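Local coordinates for galactokinase (Bifidobacterium longum subsp. infantis ATCC 15697 = JCM 1222 = DSM 20088, PDB 6TEQ), which probably catalyses the ATP-dependent phosphorylation of galactose, as a GHMP-family galactokinase, and binds 2-deoxy-2-fluoro-galactose in its sugar pocket, at residues I307-S312 against H333-A338; R355-Y360 against A386-D391. All coordinates share one frame; numbering follows the deposited sequence. Where two conformers were deposited one is given.

Contact 1: residues I307-S312 against H333-A338; sequences IERVRS and HDSLAA
R309 and S335 mark the nearest approach of two helical backbones that stay well apart, their CA atoms 10.7 Å from one another. Residues 307-312 belong to the interior of helix 294-318, and residues 333-338 form the closing turns of helix 322-338, which runs back in a roughly opposed direction. Across so wide a gap the long side chain has to do the reaching. Both CB atoms point toward the other helix, but S335 is short, and R309 covers most of the distance.

Its CG stands beside the backbone N, anti to the carbonyl carbon (chi1 -76°), and a bend at chi3 turns the guanidinium so that NH2 arrives at the serine. NH2 lies 3.3 Å from S335 OG and equally near S335 CB, with CZ 4.1 Å from the same CB. The hydroxyl meets the guanidinium obliquely.

The stronger polar partners of both groups sit nearby on helix 294-318. R309 NH2 forms a salt bridge with E306, while S335 OG, placed anti to the backbone N (chi1 -177°), is hydrogen-bonded to ND1 of H302. The arginine is thus held back toward its own helix by a carboxylate while its chain lies over L328, A331 and S332 of the facing one, and the buried serine hydroxyl is satisfied by the histidine.

Such a pair of consecutive helices, joined by a short connection and bridged by side chains, is a helical hairpin. It adjoins the galactose site: the side chain of R309 is about 8 Å from that of the sugar-binding E46 and about 11 Å from the bound fluorogalactose, and L336 touches E46 itself, consistent with a second layer behind the pocket wall.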
ATOM      1  N   ILE A 307      11.038   5.075 -12.082  1.00 12.53           N
ATOM      2  CA  ILE A 307      11.769   5.833 -11.045  1.00 12.14           C
ATOM      3  C   ILE A 307      11.888   7.288 -11.519  1.00 11.57           C
ATOM      4  O   ILE A 307      11.592   8.222 -10.714  1.00 12.49           O
ATOM      5  CB  ILE A 307      13.125   5.193 -10.712  1.00 14.01           C
ATOM      6  CG1 ILE A 307      12.968   3.809 -10.047  1.00 12.27           C
ATOM      7  CG2 ILE A 307      13.954   6.111  -9.845  1.00 14.57           C
ATOM      8  CD1 ILE A 307      14.244   2.992  -9.894  1.00 15.03           C
ATOM      9  N   GLU A 308      12.235   7.500 -12.785  1.00 13.06           N
ATOM     10  CA  GLU A 308      12.362   8.869 -13.284  1.00 13.52           C
ATOM     11  C   GLU A 308      10.986   9.544 -13.294  1.00 12.26           C
ATOM     12  O   GLU A 308      10.882  10.736 -12.960  1.00 14.53           O
ATOM     13  CB  GLU A 308      12.955   8.918 -14.694  1.00 13.95           C
ATOM     14  CG  GLU A 308      13.460  10.308 -14.980  1.00 16.26           C
ATOM     15  CD  GLU A 308      14.700  10.731 -14.190  1.00 21.35           C
ATOM     16  OE1 GLU A 308      15.711  10.157 -14.370  1.00 27.95           O
ATOM     17  OE2 GLU A 308      14.630  11.642 -13.401  1.00 29.27           O
ATOM     18  N   ARG A 309       9.907   8.831 -13.644  1.00 12.31           N
ATOM     19  CA  ARG A 309       8.574   9.430 -13.617  1.00 11.84           C
ATOM     20  C   ARG A 309       8.274   9.952 -12.224  1.00  9.86           C
ATOM     21  O   ARG A 309       7.496  10.937 -12.118  1.00 10.25           O
ATOM     22  CB  ARG A 309       7.516   8.440 -14.089  1.00 11.81           C
ATOM     23  CG  ARG A 309       7.523   8.264 -15.597  1.00 12.26           C
ATOM     24  CD  ARG A 309       6.336   7.477 -16.096  1.00 12.77           C
ATOM     25  NE  ARG A 309       6.473   6.054 -15.762  1.00 13.11           N
ATOM     26  CZ  ARG A 309       7.092   5.168 -16.548  1.00 11.06           C
ATOM     27  NH1 ARG A 309       7.510   5.538 -17.745  1.00 13.01           N
ATOM     28  NH2 ARG A 309       7.130   3.896 -16.205  1.00 12.50           N
ATOM     29  N   VAL A 310       8.706   9.288 -11.169  1.00 10.36           N
ATOM     30  CA  VAL A 310       8.407   9.815  -9.822  1.00 10.64           C
ATOM     31  C   VAL A 310       8.990  11.230  -9.709  1.00 10.34           C
ATOM     32  O   VAL A 310       8.328  12.128  -9.183  1.00 11.50           O
ATOM     33  CB  VAL A 310       8.852   8.903  -8.691  1.00 12.14           C
ATOM     34  CG1 VAL A 310       8.554   9.535  -7.353  1.00 12.43           C
ATOM     35  CG2 VAL A 310       8.211   7.508  -8.751  1.00 13.20           C
ATOM     36  N   ARG A 311      10.283  11.361  -9.974  0.50 12.50           N
ATOM     37  CA  ARG A 311      10.924  12.700  -9.935  0.50 11.04           C
ATOM     38  C   ARG A 311      10.074  13.669 -10.770  0.50 10.65           C
ATOM     39  O   ARG A 311       9.685  14.747 -10.259  0.50 10.59           O
ATOM     40  CB  ARG A 311      12.346  12.644 -10.490  0.50 14.33           C
ATOM     41  CG  ARG A 311      13.245  11.655  -9.764  0.50 12.97           C
ATOM     42  CD  ARG A 311      14.702  11.893 -10.108  0.50 16.54           C
ATOM     43  NE  ARG A 311      15.570  10.737  -9.789  0.50 15.07           N
ATOM     44  CZ  ARG A 311      16.138  10.559  -8.639  0.50 18.94           C
ATOM     45  NH1 ARG A 311      15.975  11.486  -7.705  0.50 22.42           N
ATOM     46  NH2 ARG A 311      16.902   9.487  -8.441  0.50 19.29           N
ATOM     47  N   SER A 312       9.745  13.275 -11.994  1.00 12.27           N
ATOM     48  CA  SER A 312       8.982  14.139 -12.927  1.00 12.29           C
ATOM     49  C   SER A 312       7.648  14.585 -12.302  1.00 10.67           C
ATOM     50  O   SER A 312       7.237  15.726 -12.507  1.00 12.72           O
ATOM     51  CB  SER A 312       8.800  13.507 -14.223  1.00 12.53           C
ATOM     52  OG  SER A 312      10.097  13.353 -14.838  1.00 15.66           O
ATOM     53  N   HIS A 333       0.933   3.899 -15.977  1.00 11.69           N
ATOM     54  CA  HIS A 333       0.008   2.802 -16.309  1.00 11.49           C
ATOM     55  C   HIS A 333       0.453   2.081 -17.574  1.00  9.36           C
ATOM     56  O   HIS A 333       0.432   0.851 -17.605  1.00 10.86           O
ATOM     57  CB  HIS A 333      -1.372   3.335 -16.576  1.00  9.87           C
ATOM     58  CG  HIS A 333      -2.333   2.250 -16.790  1.00 12.53           C
ATOM     59  ND1 HIS A 333      -2.836   1.467 -15.725  1.00 11.61           N
ATOM     60  CD2 HIS A 333      -2.831   1.730 -17.935  1.00 13.14           C
ATOM     61  CE1 HIS A 333      -3.615   0.524 -16.229  1.00 13.37           C
ATOM     62  NE2 HIS A 333      -3.561   0.618 -17.593  1.00 14.54           N
ATOM     63  N   ASP A 334       0.742   2.850 -18.622  1.00 11.42           N
ATOM     64  CA  ASP A 334       1.038   2.226 -19.899  1.00 11.52           C
ATOM     65  C   ASP A 334       2.262   1.331 -19.754  1.00 12.20           C
ATOM     66  O   ASP A 334       2.308   0.239 -20.404  1.00 14.38           O
ATOM     67  CB  ASP A 334       1.214   3.247 -21.018  1.00 11.28           C
ATOM     68  CG  ASP A 334      -0.012   4.032 -21.373  1.00 11.76           C
ATOM     69  OD1 ASP A 334      -1.126   3.673 -20.928  1.00 13.04           O
ATOM     70  OD2 ASP A 334       0.186   4.968 -22.174  1.00 15.77           O
ATOM     71  N   SER A 335       3.217   1.750 -18.960  1.00 10.82           N
ATOM     72  CA  SER A 335       4.408   0.943 -18.715  1.00 10.54           C
ATOM     73  C   SER A 335       4.024  -0.320 -17.922  1.00 10.47           C
ATOM     74  O   SER A 335       4.556  -1.384 -18.204  1.00 12.56           O
ATOM     75  CB  SER A 335       5.380   1.759 -17.970  1.00  9.89           C
ATOM     76  OG  SER A 335       6.591   1.077 -17.740  1.00 12.61           O
ATOM     77  N   LEU A 336       3.207  -0.170 -16.893  1.00 10.76           N
ATOM     78  CA  LEU A 336       2.768  -1.328 -16.090  1.00 11.68           C
ATOM     79  C   LEU A 336       2.006  -2.309 -16.970  1.00 13.02           C
ATOM     80  O   LEU A 336       2.132  -3.499 -16.742  1.00 14.63           O
ATOM     81  CB  LEU A 336       1.911  -0.857 -14.962  1.00 10.58           C
ATOM     82  CG  LEU A 336       2.693  -0.168 -13.856  1.00 10.30           C
ATOM     83  CD1 LEU A 336       1.823   0.707 -12.989  1.00 10.89           C
ATOM     84  CD2 LEU A 336       3.529  -1.118 -13.011  1.00 13.51           C
ATOM     85  N   ALA A 337       1.252  -1.831 -17.948  1.00 12.25           N
ATOM     86  CA  ALA A 337       0.475  -2.742 -18.814  1.00 12.35           C
ATOM     87  C   ALA A 337       1.371  -3.428 -19.843  1.00 13.29           C
ATOM     88  O   ALA A 337       1.250  -4.690 -19.986  1.00 17.04           O
ATOM     89  CB  ALA A 337      -0.621  -1.952 -19.474  1.00 14.58           C
ATOM     90  N   ALA A 338       2.212  -2.658 -20.529  1.00 12.78           N
ATOM     91  CA  ALA A 338       2.977  -3.214 -21.667  1.00 12.52           C
ATOM     92  C   ALA A 338       4.300  -3.827 -21.244  1.00 16.18           C
ATOM     93  O   ALA A 338       4.685  -4.872 -21.814  1.00 15.96           O
ATOM     94  CB  ALA A 338       3.283  -2.190 -22.700  1.00 14.13           C
TER

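Contact 2: residues R355-Y360 against A386-D391; sequences RKNGAY and AQKIAD
K388 sends its side chain from helix 382-396 to N357, the residue at which the chain leaves helix 345-356. The CB points toward N357, and a chi1 of -76° with every later torsion extended carries the amine straight out past V353 to the asparagine. CD passes over the asparagine amide, 3.4 Å from N357 CG, and CE follows at 3.5 Å from N357 OD1. At the tip, NZ donates a 2.9 Å hydrogen bond to N357 OD1, coming from above the carbonyl plane, 52° out of it, at a C=O...donor angle of 119°. The two helices belong to the ferredoxin-like C-terminal domain of GHMP kinases, in which both pack on one face of a largely antiparallel sheet; I389 contributes to that buried layer, touching A350 and V353 as well as V235 of strand 230-236. On N357 the other amide atom, ND2, is hydrogen-bonded to V353 O, which fixes the flip of the group and presents OD1 to the lysine. A leucine in place of K388 would probably leave N357 OD1 without its charged donor. NZ also donates to a water at 2.7 Å, and that water reaches N357 O through a weak 3.3 Å bond.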
ATOM      1  N   ARG A 355      -9.738   8.167 -19.056  1.00 12.89           N
ATOM      2  CA  ARG A 355      -8.968   9.017 -20.021  1.00 12.91           C
ATOM      3  C   ARG A 355      -9.919   9.658 -21.041  1.00 14.07           C
ATOM      4  O   ARG A 355      -9.733  10.813 -21.378  1.00 18.78           O
ATOM      5  CB  ARG A 355      -7.892   8.235 -20.758  1.00 12.32           C
ATOM      6  CG  ARG A 355      -6.709   7.868 -19.840  1.00 12.87           C
ATOM      7  CD  ARG A 355      -5.747   7.032 -20.597  1.00 12.32           C
ATOM      8  NE  ARG A 355      -4.666   6.603 -19.686  1.00 13.17           N
ATOM      9  CZ  ARG A 355      -3.721   5.771 -19.981  1.00 12.45           C
ATOM     10  NH1 ARG A 355      -3.570   5.299 -21.194  1.00 16.29           N
ATOM     11  NH2 ARG A 355      -2.904   5.412 -19.034  1.00 12.35           N
ATOM     12  N   LYS A 356     -10.908   8.882 -21.509  0.50 14.89           N
ATOM     13  CA  LYS A 356     -11.841   9.294 -22.574  0.50 14.08           C
ATOM     14  C   LYS A 356     -12.813  10.348 -22.034  0.50 12.48           C
ATOM     15  O   LYS A 356     -13.345  11.127 -22.866  0.50 12.88           O
ATOM     16  CB  LYS A 356     -12.527   8.069 -23.161  0.50 15.41           C
ATOM     17  CG  LYS A 356     -11.665   7.337 -24.178  0.50 14.26           C
ATOM     18  CD  LYS A 356     -12.270   6.062 -24.679  0.50 19.83           C
ATOM     19  CE  LYS A 356     -11.410   5.400 -25.734  0.50 23.12           C
ATOM     20  NZ  LYS A 356     -10.019   5.921 -25.674  0.50 26.69           N
ATOM     21  N   ASN A 357     -12.952  10.441 -20.711  1.00 14.88           N
ATOM     22  CA  ASN A 357     -13.995  11.239 -20.045  1.00 14.96           C
ATOM     23  C   ASN A 357     -13.357  12.354 -19.225  1.00 17.96           C
ATOM     24  O   ASN A 357     -13.951  12.771 -18.257  1.00 20.91           O
ATOM     25  CB  ASN A 357     -14.943  10.331 -19.294  1.00 16.35           C
ATOM     26  CG  ASN A 357     -15.815   9.571 -20.294  1.00 20.58           C
ATOM     27  OD1 ASN A 357     -16.699  10.162 -20.925  1.00 22.45           O
ATOM     28  ND2 ASN A 357     -15.527   8.299 -20.521  1.00 20.89           N
ATOM     29  N   GLY A 358     -12.146  12.783 -19.616  1.00 18.04           N
ATOM     30  CA  GLY A 358     -11.614  14.068 -19.138  1.00 19.30           C
ATOM     31  C   GLY A 358     -10.603  13.942 -18.024  1.00 18.47           C
ATOM     32  O   GLY A 358     -10.182  14.993 -17.541  1.00 20.69           O
ATOM     33  N   ALA A 359     -10.265  12.741 -17.560  1.00 15.11           N
ATOM     34  CA  ALA A 359      -9.166  12.645 -16.570  1.00 14.34           C
ATOM     35  C   ALA A 359      -7.887  13.297 -17.113  1.00 12.35           C
ATOM     36  O   ALA A 359      -7.545  13.054 -18.226  1.00 14.06           O
ATOM     37  CB  ALA A 359      -8.906  11.242 -16.140  1.00 14.65           C
ATOM     38  N   TYR A 360      -7.173  14.017 -16.272  1.00 11.96           N
ATOM     39  CA  TYR A 360      -5.802  14.482 -16.580  1.00 13.23           C
ATOM     40  C   TYR A 360      -4.925  13.265 -16.796  1.00 11.91           C
ATOM     41  O   TYR A 360      -4.084  13.235 -17.652  1.00 12.71           O
ATOM     42  CB  TYR A 360      -5.270  15.345 -15.451  1.00 13.58           C
ATOM     43  CG  TYR A 360      -5.949  16.662 -15.344  1.00 15.33           C
ATOM     44  CD1 TYR A 360      -5.565  17.722 -16.148  1.00 16.83           C
ATOM     45  CD2 TYR A 360      -6.980  16.834 -14.462  1.00 14.13           C
ATOM     46  CE1 TYR A 360      -6.187  18.951 -16.016  1.00 21.13           C
ATOM     47  CE2 TYR A 360      -7.657  18.004 -14.399  1.00 16.69           C
ATOM     48  CZ  TYR A 360      -7.250  19.091 -15.152  1.00 16.73           C
ATOM     49  OH  TYR A 360      -7.925  20.268 -14.995  1.00 21.02           O
ATOM     50  N   ALA A 386     -16.797   7.574 -12.312  1.00 14.19           N
ATOM     51  CA  ALA A 386     -17.047   6.267 -11.647  1.00 13.79           C
ATOM     52  C   ALA A 386     -18.280   5.603 -12.242  1.00 12.78           C
ATOM     53  O   ALA A 386     -18.256   4.426 -12.539  1.00 14.50           O
ATOM     54  CB  ALA A 386     -17.172   6.467 -10.171  1.00 15.30           C
ATOM     55  N   GLN A 387     -19.341   6.358 -12.495  1.00 13.12           N
ATOM     56  CA  GLN A 387     -20.561   5.749 -13.045  1.00 13.68           C
ATOM     57  C   GLN A 387     -20.353   5.333 -14.508  1.00 12.07           C
ATOM     58  O   GLN A 387     -20.863   4.277 -14.904  1.00 14.12           O
ATOM     59  CB  GLN A 387     -21.710   6.739 -12.893  1.00 11.75           C
ATOM     60  CG  GLN A 387     -23.049   6.113 -13.301  1.00 14.32           C
ATOM     61  CD  GLN A 387     -23.368   4.942 -12.407  1.00 10.39           C
ATOM     62  OE1 GLN A 387     -23.583   5.117 -11.178  1.00 15.35           O
ATOM     63  NE2 GLN A 387     -23.366   3.742 -12.998  1.00 14.53           N
ATOM     64  N   LYS A 388     -19.592   6.138 -15.279  1.00 12.85           N
ATOM     65  CA  LYS A 388     -19.205   5.712 -16.644  1.00 13.57           C
ATOM     66  C   LYS A 388     -18.426   4.395 -16.584  1.00 14.28           C
ATOM     67  O   LYS A 388     -18.644   3.522 -17.446  1.00 13.34           O
ATOM     68  CB  LYS A 388     -18.446   6.834 -17.332  1.00 14.20           C
ATOM     69  CG  LYS A 388     -19.370   7.945 -17.801  1.00 19.68           C
ATOM     70  CD  LYS A 388     -18.647   9.069 -18.454  1.00 19.22           C
ATOM     71  CE  LYS A 388     -19.609  10.060 -19.069  1.00 25.73           C
ATOM     72  NZ  LYS A 388     -18.914  11.300 -19.464  1.00 27.51           N
ATOM     73  N   ILE A 389     -17.489   4.240 -15.631  1.00 14.27           N
ATOM     74  CA  ILE A 389     -16.756   2.961 -15.539  1.00 14.71           C
ATOM     75  C   ILE A 389     -17.746   1.841 -15.182  1.00 12.26           C
ATOM     76  O   ILE A 389     -17.661   0.800 -15.842  1.00 13.99           O
ATOM     77  CB  ILE A 389     -15.636   3.092 -14.515  1.00 14.86           C
ATOM     78  CG1 ILE A 389     -14.585   4.090 -14.992  1.00 14.17           C
ATOM     79  CG2 ILE A 389     -15.064   1.753 -14.180  1.00 13.77           C
ATOM     80  CD1 ILE A 389     -13.668   4.570 -13.900  1.00 13.37           C
ATOM     81  N   ALA A 390     -18.669   2.081 -14.265  1.00 13.01           N
ATOM     82  CA  ALA A 390     -19.682   1.077 -13.823  1.00 13.70           C
ATOM     83  C   ALA A 390     -20.545   0.667 -15.014  1.00 14.76           C
ATOM     84  O   ALA A 390     -20.744  -0.568 -15.217  1.00 15.79           O
ATOM     85  CB  ALA A 390     -20.504   1.572 -12.669  1.00 15.65           C
ATOM     86  N   ASP A 391     -20.991   1.631 -15.828  1.00 15.80           N
ATOM     87  CA  ASP A 391     -21.883   1.310 -16.980  1.00 16.07           C
ATOM     88  C   ASP A 391     -21.074   0.470 -17.952  1.00 14.14           C
ATOM     89  O   ASP A 391     -21.550  -0.560 -18.427  1.00 15.40           O
ATOM     90  CB  ASP A 391     -22.427   2.560 -17.647  1.00 16.83           C
ATOM     91  CG  ASP A 391     -23.555   3.255 -16.940  1.00 16.99           C
ATOM     92  OD1 ASP A 391     -23.722   2.985 -15.763  1.00 18.31           O
ATOM     93  OD2 ASP A 391     -24.386   3.942 -17.669  1.00 21.04           O
TER
HETATM   94  O   HOH W   1     -17.252  12.858 -17.955  1.00 47.53           O

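Overall arrangement
Contacts 1 and 2 each rest on one long basic side chain meeting a small polar one, yet their settings differ. Contact 1 is partly buried, joins helices 294-318 and 322-338 beside the sugar site, and its polar ends find their stronger partners within helix 294-318. Contact 2 lies at the surface, away from the annotated sites, and spans helices 345-356 and 382-396 through a direct hydrogen bond with a water alongside. They share no helix, but helices 322-338 and 345-356 are consecutive and meet directly: R355 NH1 forms a 2.9 Å salt bridge with D334 OD1, and R355 also packs on H333. That arginine joins the two helices, though neither it nor D334 takes part in either contact.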